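Local atomic coordinates of mannitol dehydrogenase (Pseudomonas fluorescens, PDB entry 1LJ8), a protein that probably catalyses the NAD-dependent interconversion of mannitol and fructose, as a long-chain dehydrogenase. Residues A[86-94]-A[255-263]; A[316-324]-A[361-369]. All blocks are in the same frame, centred on the assembly; numbering follows the deposited sequence.

From the N terminus the chain reaches strand 83-87 early. Contact 1 closes when strand 256-258 comes to lie parallel to it, after a loop of 160 residues that carries much of the Rossmann domain. The chain then enters the C-terminal helical domain, where contact 2 closes a far shorter loop of 36 residues, mostly helix, by bringing the turn after helix 351-362 back against helix 318-322. The two loops follow in series, neither nested nor crossed, yet their contacts touch: Glu259 forms a salt bridge with Arg361, and Asp90 reaches the backbone N of Gln365. The outer edge of the Rossmann sheet is thus tied to the helical domain.

Contact 1. Residues A[86-94]-A[255-263]; sequences YELGDTDDT and PVVCEPFVQ
Tyr86 opens the pairing by giving its backbone N to Val256 O, a bond of 2.9 Å. Its own O takes Cys258 N at 3.3 Å and also receives the CA-H of Val257. With CG anti to the backbone N (chi1 -176°), the Tyr86 ring swings off strand 256-258 toward helix 238-248, but its CD2 corner still meets Val257 CG1 at 4.0 Å, crossing it obliquely. Glu87 points to the other face of the sheet, the one that Cys258 uses, and its CG passes the Cys258 SG at 4.2 Å. The Glu87 carboxylate carries on to a salt bridge with Arg231, and a water lies within hydrogen-bonding distance of both Glu87 OE2 and Pro260 O. This is a parallel pair in the mixed sheet of the Rossmann domain: strand 256-258 is one of its two outermost strands, and Val256, on the Cys258 face, lies close to Gly36 and Thr233, both of which bind NAD. Leu88 N then bonds to Cys258 O at 2.9 Å, the last backbone hydrogen bond of the pair, though Leu88 O still rests 3.3 Å from Pro260 CD. Leu88 CD1 presses on Val257 CB at 3.9 Å, while its other methyl, CD2, lies over a face of the Tyr86 ring. Past Gly89 the chain loops out through Asp90, whose carboxylate holds the backbone N of Gln365 and Ala366, and returns at Thr94. There the methyl CG2 lies alongside the Pro260 ring, 3.7 Å from its CG.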
loop_
_atom_site.group_PDB
_atom_site.type_symbol
_atom_site.label_atom_id
_atom_site.label_comp_id
_atom_site.label_asym_id
_atom_site.label_seq_id
_atom_site.Cartn_x
_atom_site.Cartn_y
_atom_site.Cartn_z
ATOM N N TYR A 86 -16.424 -3.589 -6.931
ATOM C CA TYR A 86 -17.531 -4.113 -6.120
ATOM C C TYR A 86 -17.366 -3.568 -4.708
ATOM O O TYR A 86 -16.545 -4.081 -3.929
ATOM C CB TYR A 86 -17.425 -5.638 -6.159
ATOM C CG TYR A 86 -18.521 -6.452 -5.473
ATOM C CD1 TYR A 86 -19.762 -5.895 -5.190
ATOM C CD2 TYR A 86 -18.310 -7.796 -5.166
ATOM C CE1 TYR A 86 -20.817 -6.695 -4.595
ATOM C CE2 TYR A 86 -19.339 -8.589 -4.590
ATOM C CZ TYR A 86 -20.576 -8.018 -4.322
ATOM O OH TYR A 86 -21.595 -8.803 -3.801
ATOM N N GLU A 87 -18.157 -2.544 -4.381
ATOM C CA GLU A 87 -18.088 -1.917 -3.056
ATOM C C GLU A 87 -18.847 -2.757 -2.043
ATOM O O GLU A 87 -19.936 -3.222 -2.322
ATOM C CB GLU A 87 -18.678 -0.485 -3.095
ATOM C CG GLU A 87 -17.876 0.513 -3.973
ATOM C CD GLU A 87 -18.511 1.891 -4.022
ATOM O OE1 GLU A 87 -19.719 1.981 -3.675
ATOM O OE2 GLU A 87 -17.813 2.866 -4.434
ATOM N N LEU A 88 -18.248 -2.990 -0.876
ATOM C CA LEU A 88 -18.893 -3.802 0.159
ATOM C C LEU A 88 -18.907 -3.023 1.474
ATOM O O LEU A 88 -17.875 -2.551 1.915
ATOM C CB LEU A 88 -18.129 -5.109 0.329
ATOM C CG LEU A 88 -18.043 -6.024 -0.904
ATOM C CD1 LEU A 88 -16.905 -7.059 -0.712
ATOM C CD2 LEU A 88 -19.382 -6.697 -1.102
ATOM N N GLY A 89 -20.088 -2.860 2.068
ATOM C CA GLY A 89 -20.193 -2.123 3.329
ATOM C C GLY A 89 -21.491 -2.492 4.071
ATOM O O GLY A 89 -22.391 -3.066 3.461
ATOM N N ASP A 90 -21.582 -2.161 5.365
ATOM C CA ASP A 90 -22.761 -2.472 6.191
ATOM C C ASP A 90 -23.790 -1.358 6.234
ATOM O O ASP A 90 -24.990 -1.603 6.124
ATOM C CB ASP A 90 -22.368 -2.718 7.647
ATOM C CG ASP A 90 -21.384 -3.818 7.816
ATOM O OD1 ASP A 90 -21.297 -4.722 6.952
ATOM O OD2 ASP A 90 -20.705 -3.795 8.862
ATOM N N THR A 91 -23.308 -0.152 6.526
ATOM C CA THR A 91 -24.137 1.045 6.591
ATOM C C THR A 91 -23.991 1.466 5.142
ATOM O O THR A 91 -23.549 2.562 4.813
ATOM C CB THR A 91 -23.525 2.067 7.607
ATOM O OG1 THR A 91 -22.115 2.229 7.368
ATOM C CG2 THR A 91 -23.697 1.549 9.034
ATOM N N ASP A 92 -24.402 0.538 4.283
ATOM C CA ASP A 92 -24.228 0.666 2.848
ATOM C C ASP A 92 -25.184 1.238 1.824
ATOM O O ASP A 92 -26.383 0.897 1.705
ATOM C CB ASP A 92 -23.763 -0.681 2.298
ATOM C CG ASP A 92 -24.817 -1.763 2.429
ATOM O OD1 ASP A 92 -25.928 -1.453 2.922
ATOM O OD2 ASP A 92 -24.530 -2.924 2.036
ATOM N N ASP A 93 -24.550 2.111 1.064
ATOM C CA ASP A 93 -25.072 2.776 -0.081
ATOM C C ASP A 93 -23.789 2.425 -0.873
ATOM O O ASP A 93 -22.762 3.119 -0.815
ATOM C CB ASP A 93 -25.204 4.270 0.188
ATOM C CG ASP A 93 -26.150 4.947 -0.788
ATOM O OD1 ASP A 93 -27.085 4.256 -1.277
ATOM O OD2 ASP A 93 -25.972 6.162 -1.050
ATOM N N THR A 94 -23.835 1.267 -1.519
ATOM C CA THR A 94 -22.705 0.754 -2.279
ATOM C C THR A 94 -23.147 0.493 -3.717
ATOM O O THR A 94 -24.322 0.230 -3.971
ATOM C CB THR A 94 -22.246 -0.591 -1.701
ATOM O OG1 THR A 94 -23.373 -1.462 -1.635
ATOM C CG2 THR A 94 -21.668 -0.432 -0.294
ATOM N N PRO A 255 -12.294 -9.167 -10.233
ATOM C CA PRO A 255 -12.901 -7.885 -9.877
ATOM C C PRO A 255 -12.065 -7.274 -8.733
ATOM O O PRO A 255 -11.178 -7.945 -8.194
ATOM C CB PRO A 255 -14.292 -8.281 -9.386
ATOM C CG PRO A 255 -14.072 -9.665 -8.750
ATOM C CD PRO A 255 -13.060 -10.326 -9.735
ATOM N N VAL A 256 -12.304 -6.012 -8.399
ATOM C CA VAL A 256 -11.609 -5.411 -7.241
ATOM C C VAL A 256 -12.714 -5.143 -6.206
ATOM O O VAL A 256 -13.800 -4.675 -6.565
ATOM C CB VAL A 256 -10.850 -4.105 -7.571
ATOM C CG1 VAL A 256 -11.810 -2.956 -8.027
ATOM C CG2 VAL A 256 -10.048 -3.645 -6.290
ATOM N N VAL A 257 -12.470 -5.526 -4.952
ATOM C CA VAL A 257 -13.465 -5.279 -3.903
ATOM C C VAL A 257 -12.889 -4.191 -2.990
ATOM O O VAL A 257 -11.660 -4.125 -2.791
ATOM C CB VAL A 257 -13.768 -6.566 -3.054
ATOM C CG1 VAL A 257 -14.559 -7.573 -3.921
ATOM C CG2 VAL A 257 -12.497 -7.198 -2.541
ATOM N N CYS A 258 -13.759 -3.357 -2.418
ATOM C CA CYS A 258 -13.253 -2.248 -1.587
ATOM C C CYS A 258 -14.400 -1.680 -0.780
ATOM O O CYS A 258 -15.572 -1.955 -1.071
ATOM C CB CYS A 258 -12.690 -1.128 -2.497
ATOM S SG CYS A 258 -13.856 -0.504 -3.785
ATOM N N GLU A 259 -14.061 -0.931 0.273
ATOM C CA GLU A 259 -15.080 -0.296 1.099
ATOM C C GLU A 259 -15.663 0.908 0.372
ATOM O O GLU A 259 -15.092 1.409 -0.567
ATOM C CB GLU A 259 -14.467 0.195 2.418
ATOM C CG GLU A 259 -13.377 1.202 2.174
ATOM C CD GLU A 259 -12.814 1.861 3.436
ATOM O OE1 GLU A 259 -11.672 2.342 3.342
ATOM O OE2 GLU A 259 -13.495 1.945 4.497
ATOM N N PRO A 260 -16.818 1.395 0.830
ATOM C CA PRO A 260 -17.466 2.564 0.213
ATOM C C PRO A 260 -16.626 3.825 0.394
ATOM O O PRO A 260 -16.536 4.659 -0.509
ATOM C CB PRO A 260 -18.813 2.697 0.979
ATOM C CG PRO A 260 -19.021 1.371 1.619
ATOM C CD PRO A 260 -17.668 0.741 1.834
ATOM N N PHE A 261 -16.030 3.992 1.566
ATOM C CA PHE A 261 -15.206 5.175 1.834
ATOM C C PHE A 261 -13.992 5.234 0.870
ATOM O O PHE A 261 -13.386 4.206 0.575
ATOM C CB PHE A 261 -14.638 5.151 3.252
ATOM C CG PHE A 261 -13.774 6.353 3.567
ATOM C CD1 PHE A 261 -14.355 7.582 3.863
ATOM C CD2 PHE A 261 -12.383 6.258 3.517
ATOM C CE1 PHE A 261 -13.553 8.718 4.110
ATOM C CE2 PHE A 261 -11.571 7.397 3.755
ATOM C CZ PHE A 261 -12.148 8.608 4.050
ATOM N N VAL A 262 -13.655 6.442 0.426
ATOM C CA VAL A 262 -12.494 6.655 -0.445
ATOM C C VAL A 262 -12.068 8.120 -0.356
ATOM O O VAL A 262 -12.901 9.044 -0.315
ATOM C CB VAL A 262 -12.822 6.245 -1.929
ATOM C CG1 VAL A 262 -13.982 7.050 -2.472
ATOM C CG2 VAL A 262 -11.557 6.363 -2.815
ATOM N N GLN A 263 -10.766 8.348 -0.284
ATOM C CA GLN A 263 -10.292 9.721 -0.203
ATOM C C GLN A 263 -8.915 9.819 -0.867
ATOM O O GLN A 263 -8.154 8.860 -0.889
ATOM C CB GLN A 263 -10.208 10.158 1.291
ATOM C CG GLN A 263 -9.778 11.613 1.460
ATOM C CD GLN A 263 -9.960 12.102 2.908
ATOM O OE1 GLN A 263 -9.896 11.307 3.843
ATOM N NE2 GLN A 263 -10.140 13.414 3.088
HETATM O O HOH W 1 -18.329 5.225 -2.360
#

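Contact 2. Residues A[316-324]-A[361-369]; sequences RFVHETMND and RFSNQAIAD
Phe317 meets the turn at Ala368 with one ring edge: CD2 lies 3.8 Å from Ala368 CB, and the carbonyl O of Ala368 sits near the ring plane. In this C-terminal helical domain the short helix 318-322 starts just after Phe317, and its first turn is received by the bend that follows helix 351-362. Val318 N bonds to Asp369 O at 2.9 Å, and the valine's two methyls straddle the approach, CG1 against Phe362 CB and CG2 beside the Asp369 carboxylate, which is itself paired with Arg373. One turn on, the bent chain of Met322, present as selenomethionine, drops CG onto Phe362 CB at 3.6 Å, with SE at the edge of the phenyl ring. His319, its CG between the backbone N and the carbonyl carbon (chi1 64°), projects into the hollow of 364-368: Gln365 CA covers one face in a CH-pi contact, Glu320 CG the other, and a water in the ring plane joins ND1 to Asp369 N. The Asn323 and Gln365 amides, nearly coplanar, pair by two bonds: Gln365 NE2 to Asn323 OD1, bent, at 3.1 Å, and Asn323 ND2 to a lone pair of Gln365 OE1, almost straight (177°) at 2.9 Å.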
loop_
_atom_site.group_PDB
_atom_site.type_symbol
_atom_site.label_atom_id
_atom_site.label_comp_id
_atom_site.label_asym_id
_atom_site.label_seq_id
_atom_site.Cartn_x
_atom_site.Cartn_y
_atom_site.Cartn_z
ATOM N N ARG A 316 -9.296 -14.321 11.172
ATOM C CA ARG A 316 -8.771 -14.239 9.796
ATOM C C ARG A 316 -9.228 -12.984 9.050
ATOM O O ARG A 316 -8.745 -12.707 7.947
ATOM C CB ARG A 316 -9.135 -15.519 9.004
ATOM C CG ARG A 316 -8.273 -16.756 9.397
ATOM C CD ARG A 316 -6.782 -16.554 9.156
ATOM N NE ARG A 316 -5.920 -17.723 9.462
ATOM C CZ ARG A 316 -5.352 -17.983 10.646
ATOM N NH1 ARG A 316 -5.545 -17.171 11.680
ATOM N NH2 ARG A 316 -4.542 -19.032 10.775
ATOM N N PHE A 317 -10.162 -12.224 9.624
ATOM C CA PHE A 317 -10.627 -10.972 8.995
ATOM C C PHE A 317 -10.539 -9.824 9.956
ATOM O O PHE A 317 -10.646 -10.021 11.178
ATOM C CB PHE A 317 -12.083 -11.087 8.533
ATOM C CG PHE A 317 -12.255 -12.134 7.504
ATOM C CD1 PHE A 317 -12.548 -13.455 7.878
ATOM C CD2 PHE A 317 -12.048 -11.833 6.162
ATOM C CE1 PHE A 317 -12.637 -14.462 6.925
ATOM C CE2 PHE A 317 -12.130 -12.830 5.198
ATOM C CZ PHE A 317 -12.427 -14.148 5.576
ATOM N N VAL A 318 -10.359 -8.628 9.411
ATOM C CA VAL A 318 -10.264 -7.439 10.242
ATOM C C VAL A 318 -11.531 -7.219 11.083
ATOM O O VAL A 318 -11.427 -6.880 12.267
ATOM C CB VAL A 318 -9.993 -6.175 9.368
ATOM C CG1 VAL A 318 -9.991 -4.918 10.228
ATOM C CG2 VAL A 318 -8.606 -6.347 8.680
ATOM N N HIS A 319 -12.712 -7.441 10.510
ATOM C CA HIS A 319 -13.927 -7.206 11.296
ATOM C C HIS A 319 -14.059 -8.137 12.483
ATOM O O HIS A 319 -14.721 -7.778 13.458
ATOM C CB HIS A 319 -15.207 -7.290 10.442
ATOM C CG HIS A 319 -15.475 -8.645 9.858
ATOM N ND1 HIS A 319 -14.942 -9.065 8.654
ATOM C CD2 HIS A 319 -16.287 -9.647 10.278
ATOM C CE1 HIS A 319 -15.416 -10.263 8.355
ATOM N NE2 HIS A 319 -16.238 -10.636 9.324
ATOM N N GLU A 320 -13.430 -9.310 12.412
ATOM C CA GLU A 320 -13.475 -10.269 13.537
ATOM C C GLU A 320 -12.731 -9.694 14.720
ATOM O O GLU A 320 -13.179 -9.850 15.854
ATOM C CB GLU A 320 -12.845 -11.587 13.165
ATOM C CG GLU A 320 -13.732 -12.314 12.170
ATOM C CD GLU A 320 -13.144 -13.576 11.669
ATOM O OE1 GLU A 320 -11.916 -13.767 11.721
ATOM O OE2 GLU A 320 -13.935 -14.405 11.172
ATOM N N THR A 321 -11.591 -9.046 14.471
ATOM C CA THR A 321 -10.876 -8.432 15.588
ATOM C C THR A 321 -11.718 -7.299 16.164
ATOM O O THR A 321 -11.693 -7.060 17.369
ATOM C CB THR A 321 -9.485 -7.837 15.194
ATOM O OG1 THR A 321 -9.654 -6.665 14.353
ATOM C CG2 THR A 321 -8.629 -8.919 14.517
HETATM N N MSE A 322 -12.504 -6.611 15.331
HETATM C CA MSE A 322 -13.312 -5.530 15.843
HETATM C C MSE A 322 -14.515 -6.056 16.621
HETATM O O MSE A 322 -15.158 -5.251 17.327
HETATM C CB MSE A 322 -13.795 -4.602 14.721
HETATM C CG MSE A 322 -12.677 -3.838 14.035
HETATM SE SE MSE A 322 -11.740 -2.551 15.254
HETATM C CE MSE A 322 -10.438 -3.655 15.730
ATOM N N ASN A 323 -14.816 -7.353 16.484
ATOM C CA ASN A 323 -15.927 -7.949 17.257
ATOM C C ASN A 323 -15.394 -8.478 18.603
ATOM O O ASN A 323 -16.154 -9.039 19.398
ATOM C CB ASN A 323 -16.634 -9.074 16.475
ATOM C CG ASN A 323 -17.388 -8.533 15.238
ATOM O OD1 ASN A 323 -17.774 -7.364 15.210
ATOM N ND2 ASN A 323 -17.587 -9.377 14.232
ATOM N N ASP A 324 -14.094 -8.293 18.843
ATOM C CA ASP A 324 -13.466 -8.695 20.114
ATOM C C ASP A 324 -13.212 -7.400 20.902
ATOM O O ASP A 324 -12.322 -6.594 20.561
ATOM C CB ASP A 324 -12.143 -9.436 19.846
ATOM C CG ASP A 324 -11.554 -10.037 21.122
ATOM O OD1 ASP A 324 -11.643 -9.377 22.176
ATOM O OD2 ASP A 324 -11.002 -11.157 21.072
ATOM N N ARG A 361 -14.801 1.985 10.184
ATOM C CA ARG A 361 -14.384 1.346 8.913
ATOM C C ARG A 361 -13.793 -0.052 9.116
ATOM O O ARG A 361 -14.072 -0.985 8.336
ATOM C CB ARG A 361 -13.402 2.266 8.172
ATOM C CG ARG A 361 -14.102 3.506 7.601
ATOM C CD ARG A 361 -13.064 4.575 7.174
ATOM N NE ARG A 361 -12.125 3.981 6.201
ATOM C CZ ARG A 361 -10.904 4.481 5.941
ATOM N NH1 ARG A 361 -10.476 5.583 6.569
ATOM N NH2 ARG A 361 -10.108 3.867 5.056
ATOM N N PHE A 362 -13.015 -0.241 10.170
ATOM C CA PHE A 362 -12.484 -1.587 10.398
ATOM C C PHE A 362 -13.586 -2.561 10.850
ATOM O O PHE A 362 -13.415 -3.762 10.753
ATOM C CB PHE A 362 -11.414 -1.606 11.505
ATOM C CG PHE A 362 -10.083 -1.009 11.120
ATOM C CD1 PHE A 362 -9.031 -1.064 12.036
ATOM C CD2 PHE A 362 -9.879 -0.379 9.904
ATOM C CE1 PHE A 362 -7.786 -0.488 11.734
ATOM C CE2 PHE A 362 -8.640 0.215 9.582
ATOM C CZ PHE A 362 -7.595 0.156 10.506
ATOM N N SER A 363 -14.699 -2.026 11.373
ATOM C CA SER A 363 -15.823 -2.850 11.850
ATOM C C SER A 363 -16.754 -3.275 10.724
ATOM O O SER A 363 -17.702 -4.064 10.940
ATOM C CB SER A 363 -16.611 -2.082 12.941
ATOM O OG SER A 363 -15.747 -1.762 14.037
ATOM N N ASN A 364 -16.488 -2.762 9.518
ATOM C CA ASN A 364 -17.275 -3.123 8.310
ATOM C C ASN A 364 -17.252 -4.661 8.158
ATOM O O ASN A 364 -16.228 -5.290 7.872
ATOM C CB ASN A 364 -16.623 -2.410 7.105
ATOM C CG ASN A 364 -17.279 -2.729 5.774
ATOM O OD1 ASN A 364 -18.076 -3.659 5.638
ATOM N ND2 ASN A 364 -16.908 -1.948 4.760
ATOM N N GLN A 365 -18.389 -5.310 8.356
ATOM C CA GLN A 365 -18.382 -6.771 8.282
ATOM C C GLN A 365 -18.481 -7.281 6.858
ATOM O O GLN A 365 -17.940 -8.337 6.540
ATOM C CB GLN A 365 -19.564 -7.367 9.076
ATOM C CG GLN A 365 -19.787 -6.714 10.446
ATOM C CD GLN A 365 -18.924 -7.302 11.548
ATOM O OE1 GLN A 365 -18.916 -8.519 11.758
ATOM N NE2 GLN A 365 -18.188 -6.435 12.274
ATOM N N ALA A 366 -19.159 -6.528 6.003
ATOM C CA ALA A 366 -19.372 -6.993 4.633
ATOM C C ALA A 366 -18.102 -7.079 3.795
ATOM O O ALA A 366 -17.995 -7.946 2.941
ATOM C CB ALA A 366 -20.346 -6.077 3.955
ATOM N N ILE A 367 -17.152 -6.177 4.056
ATOM C CA ILE A 367 -15.914 -6.108 3.254
ATOM C C ILE A 367 -15.014 -7.328 3.370
ATOM O O ILE A 367 -14.317 -7.701 2.416
ATOM C CB ILE A 367 -15.145 -4.783 3.593
ATOM C CG1 ILE A 367 -14.038 -4.441 2.558
ATOM C CG2 ILE A 367 -14.553 -4.911 4.988
ATOM C CD1 ILE A 367 -14.521 -4.332 1.111
ATOM N N ALA A 368 -14.983 -7.958 4.530
ATOM C CA ALA A 368 -14.173 -9.149 4.708
ATOM C C ALA A 368 -12.697 -8.977 4.271
ATOM O O ALA A 368 -12.152 -9.714 3.438
ATOM C CB ALA A 368 -14.841 -10.354 3.973
ATOM N N ASP A 369 -12.043 -8.006 4.891
ATOM C CA ASP A 369 -10.639 -7.738 4.609
ATOM C C ASP A 369 -9.782 -8.742 5.370
ATOM O O ASP A 369 -9.940 -8.960 6.576
ATOM C CB ASP A 369 -10.315 -6.291 5.010
ATOM C CG ASP A 369 -8.915 -5.878 4.574
ATOM O OD1 ASP A 369 -8.393 -6.577 3.693
ATOM O OD2 ASP A 369 -8.372 -4.881 5.112
HETATM O O HOH W 2 -12.975 -7.353 7.576
HETATM O O HOH W 3 -16.412 -2.796 16.774
#